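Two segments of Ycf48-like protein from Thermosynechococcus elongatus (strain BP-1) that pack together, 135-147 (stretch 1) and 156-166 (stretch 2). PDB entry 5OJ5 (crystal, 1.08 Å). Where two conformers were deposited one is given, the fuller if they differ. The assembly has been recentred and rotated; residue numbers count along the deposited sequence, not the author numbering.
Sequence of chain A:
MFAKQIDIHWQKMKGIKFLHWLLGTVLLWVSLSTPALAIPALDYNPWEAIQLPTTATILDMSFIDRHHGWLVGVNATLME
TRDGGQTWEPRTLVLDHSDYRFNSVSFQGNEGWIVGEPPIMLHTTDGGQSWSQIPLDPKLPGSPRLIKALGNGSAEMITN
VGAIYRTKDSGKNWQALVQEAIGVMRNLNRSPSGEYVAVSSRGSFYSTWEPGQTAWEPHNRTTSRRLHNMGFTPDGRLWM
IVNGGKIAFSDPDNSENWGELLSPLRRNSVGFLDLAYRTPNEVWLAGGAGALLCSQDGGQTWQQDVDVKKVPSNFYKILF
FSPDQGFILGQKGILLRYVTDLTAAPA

Stretch 1, residues 135-147: PLDPKLPGSPRLI
Stretch 2, residues 156-166: EMITNVGAIYR

An antiparallel pairing can absorb an extra residue and still keep the amides at the bulge bonded across the strands, as the packing of residues 135-147 against 156-166 in the Ycf48-like protein illustrates. Strand 144-147 runs against strand 156-159, their N-to-C directions 153° apart. Ile-147 faces Met-157 as a non-hydrogen-bonded pair, CA to CA 4.4 Å, with both side chains on one face of the sheet; Leu-146 faces Ile-158 as a hydrogen-bonded pair, CA to CA 5.2 Å, with both on the other. The register then slips by one, so that Pro-144 meets Thr-159, CA to CA 4.2 Å.

The bulge is built by Arg-145, whose phi/psi of -112/-38 departs from the extended values of Leu-146 (-145/140) and Pro-144 (-60/135). This kink lets two consecutive amides share one acceptor: Arg-145 N and Leu-146 N donate to Ile-158 O at 2.8 and 3.1 Å. Ile-158 N returns a bond to Leu-146 O at 2.9 Å, and that oxygen also receives a CA-H...O contact from Met-157 CA at 3.3 Å. The CA of Ile-147 makes the equivalent contact with Glu-156 O, also 3.3 Å.

Beyond the bulge, side chains join the pairing. Asn-160 N donates to Ser-143 O at 2.8 Å, while Asn-160 OD1 (chi1 66°, p) accepts a weak bond from Ser-143 N at 3.0 Å. Thr-159 (chi1 76°, p) works in both directions: its OG1 donates to Pro-141 O at 2.8 Å and accepts from Ala-163 N at 3.2 Å and, weakly, from Val-161 N at 3.4 Å. It thereby ties the first stretch to the type I turn 159-162, which is closed by Gly-162 N to Thr-159 O at 2.9 Å. Thr-159 N is satisfied by Ala-163 O at 2.9 Å, and Met-157 and Tyr-165 exchange N-to-O bonds of 2.9 Å each way.

Gly-142, at phi/psi 81/176, passes close to this network. An ideal CB there would lie 2.1 Å from Asn-160 OD1, a clash, and positive phi independently favours glycine.

Apolar groups fill in beside the polar links. Leu-140 (t, p) brings CD1 to 3.6 Å from both Thr-159 CG2 and Tyr-165 CE2; Pro-141 CG lies 3.9 Å from Ala-163 CB. Extended Met-157 (t, t, p) places CE 4.1 Å from Leu-140 CD1 and SD 4.0 Å from Pro-144 CB. The type I turn 137-140 carries its own Asp-137 to Lys-139 salt bridge, OD1 to NZ 2.8 Å.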

# COMPACT_ATOMS: atom_id res chain seq x y z
N PRO A 135 -22.24 -6.08 -8.26
CA PRO A 135 -23.07 -5.43 -7.24
C PRO A 135 -22.62 -5.85 -5.85
O PRO A 135 -22.34 -7.02 -5.61
CB PRO A 135 -24.47 -5.98 -7.54
CG PRO A 135 -24.40 -6.61 -8.90
CD PRO A 135 -22.99 -7.02 -9.12
N LEU A 136 -22.51 -4.88 -4.96
CA LEU A 136 -22.19 -5.14 -3.57
C LEU A 136 -23.47 -5.13 -2.73
O LEU A 136 -24.35 -4.29 -2.92
CB LEU A 136 -21.27 -4.06 -3.02
CG LEU A 136 -19.89 -4.15 -3.69
CD1 LEU A 136 -19.11 -2.89 -3.41
CD2 LEU A 136 -19.16 -5.37 -3.19
N ASP A 137 -23.53 -6.04 -1.78
CA ASP A 137 -24.62 -6.05 -0.81
C ASP A 137 -24.67 -4.73 -0.06
O ASP A 137 -23.66 -4.32 0.50
CB ASP A 137 -24.30 -7.17 0.18
CG ASP A 137 -25.44 -7.48 1.14
OD1 ASP A 137 -26.35 -6.65 1.36
OD2 ASP A 137 -25.39 -8.59 1.70
N PRO A 138 -25.83 -4.04 -0.03
CA PRO A 138 -25.88 -2.77 0.71
C PRO A 138 -25.65 -2.94 2.20
O PRO A 138 -25.41 -1.94 2.87
CB PRO A 138 -27.29 -2.24 0.40
CG PRO A 138 -28.08 -3.45 0.11
CD PRO A 138 -27.12 -4.34 -0.69
N LYS A 139 -25.74 -4.16 2.74
CA LYS A 139 -25.49 -4.40 4.15
C LYS A 139 -24.01 -4.58 4.52
O LYS A 139 -23.67 -4.77 5.70
CB LYS A 139 -26.38 -5.53 4.60
CG LYS A 139 -27.87 -5.18 4.31
CD LYS A 139 -28.84 -6.18 4.89
CE LYS A 139 -28.54 -7.58 4.36
NZ LYS A 139 -28.52 -7.67 2.86
N LEU A 140 -23.12 -4.48 3.54
CA LEU A 140 -21.69 -4.39 3.82
C LEU A 140 -21.43 -3.29 4.84
O LEU A 140 -21.81 -2.13 4.61
CB LEU A 140 -21.01 -4.00 2.50
CG LEU A 140 -19.48 -4.00 2.48
CD1 LEU A 140 -19.00 -5.41 2.65
CD2 LEU A 140 -18.94 -3.42 1.19
N PRO A 141 -20.73 -3.58 5.98
CA PRO A 141 -20.46 -2.50 6.94
C PRO A 141 -19.24 -1.72 6.50
O PRO A 141 -18.11 -2.25 6.50
CB PRO A 141 -20.20 -3.26 8.25
CG PRO A 141 -20.32 -4.71 7.95
CD PRO A 141 -20.39 -4.90 6.48
N GLY A 142 -19.45 -0.45 6.14
CA GLY A 142 -18.40 0.39 5.61
C GLY A 142 -18.19 0.11 4.13
O GLY A 142 -18.72 -0.85 3.57
N SER A 143 -17.35 0.85 3.56
CA SER A 143 -17.04 0.74 2.16
C SER A 143 -15.78 -0.09 1.96
O SER A 143 -14.93 -0.18 2.85
CB SER A 143 -16.79 2.12 1.57
OG SER A 143 -15.98 2.86 2.47
N PRO A 144 -15.61 -0.67 0.79
CA PRO A 144 -14.39 -1.45 0.53
C PRO A 144 -13.12 -0.63 0.65
O PRO A 144 -13.05 0.49 0.14
CB PRO A 144 -14.57 -1.89 -0.92
CG PRO A 144 -16.00 -1.84 -1.14
CD PRO A 144 -16.52 -0.70 -0.37
N ARG A 145 -12.14 -1.20 1.32
CA ARG A 145 -10.83 -0.60 1.49
C ARG A 145 -9.75 -1.35 0.74
O ARG A 145 -8.81 -0.75 0.26
CB ARG A 145 -10.51 -0.51 3.01
CG ARG A 145 -9.11 -0.01 3.32
CD ARG A 145 -8.91 1.38 2.93
NE ARG A 145 -7.67 1.86 3.49
CZ ARG A 145 -7.54 2.33 4.74
NH1 ARG A 145 -8.59 2.47 5.49
NH2 ARG A 145 -6.38 2.74 5.21
N LEU A 146 -9.82 -2.69 0.74
CA LEU A 146 -8.75 -3.51 0.18
C LEU A 146 -9.39 -4.72 -0.46
O LEU A 146 -10.32 -5.30 0.10
CB LEU A 146 -7.78 -3.94 1.32
CG LEU A 146 -6.63 -4.84 0.90
CD1 LEU A 146 -5.48 -4.61 1.86
CD2 LEU A 146 -6.97 -6.32 0.95
N ILE A 147 -8.86 -5.12 -1.62
CA ILE A 147 -9.20 -6.41 -2.21
C ILE A 147 -7.91 -7.11 -2.55
O ILE A 147 -6.93 -6.48 -2.95
CB ILE A 147 -10.12 -6.23 -3.44
CG1 ILE A 147 -10.68 -7.58 -3.93
CG2 ILE A 147 -9.47 -5.46 -4.56
CD1 ILE A 147 -12.01 -7.67 -4.23
N GLU A 156 -10.35 -11.91 -1.36
CA GLU A 156 -10.72 -11.42 -0.04
C GLU A 156 -10.82 -9.92 -0.05
O GLU A 156 -10.06 -9.24 -0.73
CB GLU A 156 -9.79 -11.87 0.99
CG GLU A 156 -8.43 -11.69 0.84
CD GLU A 156 -7.67 -12.61 1.82
OE1 GLU A 156 -6.71 -12.13 2.40
OE2 GLU A 156 -8.04 -13.79 2.05
N MET A 157 -11.79 -9.41 0.70
CA MET A 157 -12.08 -7.99 0.78
C MET A 157 -12.16 -7.54 2.23
O MET A 157 -12.71 -8.25 3.08
CB MET A 157 -13.45 -7.74 0.08
CG MET A 157 -13.89 -6.27 0.18
SD MET A 157 -15.31 -5.81 -0.78
CE MET A 157 -16.55 -6.99 -0.20
N ILE A 158 -11.62 -6.37 2.51
CA ILE A 158 -11.72 -5.77 3.84
C ILE A 158 -12.35 -4.40 3.67
O ILE A 158 -11.95 -3.63 2.78
CB ILE A 158 -10.35 -5.66 4.54
CG1 ILE A 158 -9.75 -7.07 4.61
CG2 ILE A 158 -10.54 -5.09 5.96
CD1 ILE A 158 -8.56 -7.20 5.54
N THR A 159 -13.32 -4.08 4.54
CA THR A 159 -13.92 -2.75 4.51
C THR A 159 -13.13 -1.76 5.32
O THR A 159 -12.22 -2.11 6.06
CB THR A 159 -15.38 -2.76 4.97
OG1 THR A 159 -15.41 -2.89 6.39
CG2 THR A 159 -16.20 -3.87 4.29
N ASN A 160 -13.52 -0.48 5.20
CA ASN A 160 -12.82 0.58 5.91
C ASN A 160 -12.90 0.46 7.43
O ASN A 160 -12.07 1.07 8.11
CB ASN A 160 -13.27 1.95 5.44
CG ASN A 160 -14.65 2.24 5.75
OD1 ASN A 160 -15.48 1.39 5.87
ND2 ASN A 160 -14.94 3.53 5.89
N VAL A 161 -13.84 -0.32 7.95
CA VAL A 161 -13.98 -0.56 9.37
C VAL A 161 -13.62 -1.99 9.73
O VAL A 161 -13.94 -2.47 10.83
CB VAL A 161 -15.36 -0.16 9.91
CG1 VAL A 161 -15.53 1.37 9.76
CG2 VAL A 161 -16.47 -0.92 9.23
N GLY A 162 -12.88 -2.69 8.85
CA GLY A 162 -12.30 -3.95 9.22
C GLY A 162 -13.19 -5.16 9.10
O GLY A 162 -12.81 -6.23 9.57
N ALA A 163 -14.37 -5.06 8.45
CA ALA A 163 -15.12 -6.28 8.17
C ALA A 163 -14.43 -7.02 7.03
O ALA A 163 -13.92 -6.39 6.10
CB ALA A 163 -16.57 -5.93 7.81
N ILE A 164 -14.31 -8.34 7.16
CA ILE A 164 -13.52 -9.16 6.25
C ILE A 164 -14.43 -10.20 5.61
O ILE A 164 -15.15 -10.91 6.32
CB ILE A 164 -12.36 -9.86 6.98
CG1 ILE A 164 -11.50 -8.85 7.73
CG2 ILE A 164 -11.56 -10.71 5.99
CD1 ILE A 164 -10.32 -9.48 8.48
N TYR A 165 -14.38 -10.29 4.29
CA TYR A 165 -15.20 -11.20 3.50
C TYR A 165 -14.33 -11.95 2.49
O TYR A 165 -13.31 -11.44 2.03
CB TYR A 165 -16.26 -10.44 2.71
CG TYR A 165 -17.21 -9.73 3.62
CD1 TYR A 165 -18.41 -10.32 3.99
CD2 TYR A 165 -16.89 -8.47 4.14
CE1 TYR A 165 -19.26 -9.69 4.89
CE2 TYR A 165 -17.72 -7.83 5.01
CZ TYR A 165 -18.89 -8.46 5.39
OH TYR A 165 -19.71 -7.80 6.25
N ARG A 166 -14.78 -13.14 2.11
CA ARG A 166 -14.11 -13.90 1.07
C ARG A 166 -15.13 -14.42 0.07
O ARG A 166 -16.24 -14.80 0.44
CB ARG A 166 -13.31 -15.09 1.67
CG ARG A 166 -12.36 -15.84 0.75
CD ARG A 166 -11.60 -16.97 1.50
NE ARG A 166 -10.49 -16.47 2.32
CZ ARG A 166 -10.30 -16.76 3.60
NH1 ARG A 166 -11.18 -17.53 4.23
NH2 ARG A 166 -9.25 -16.26 4.26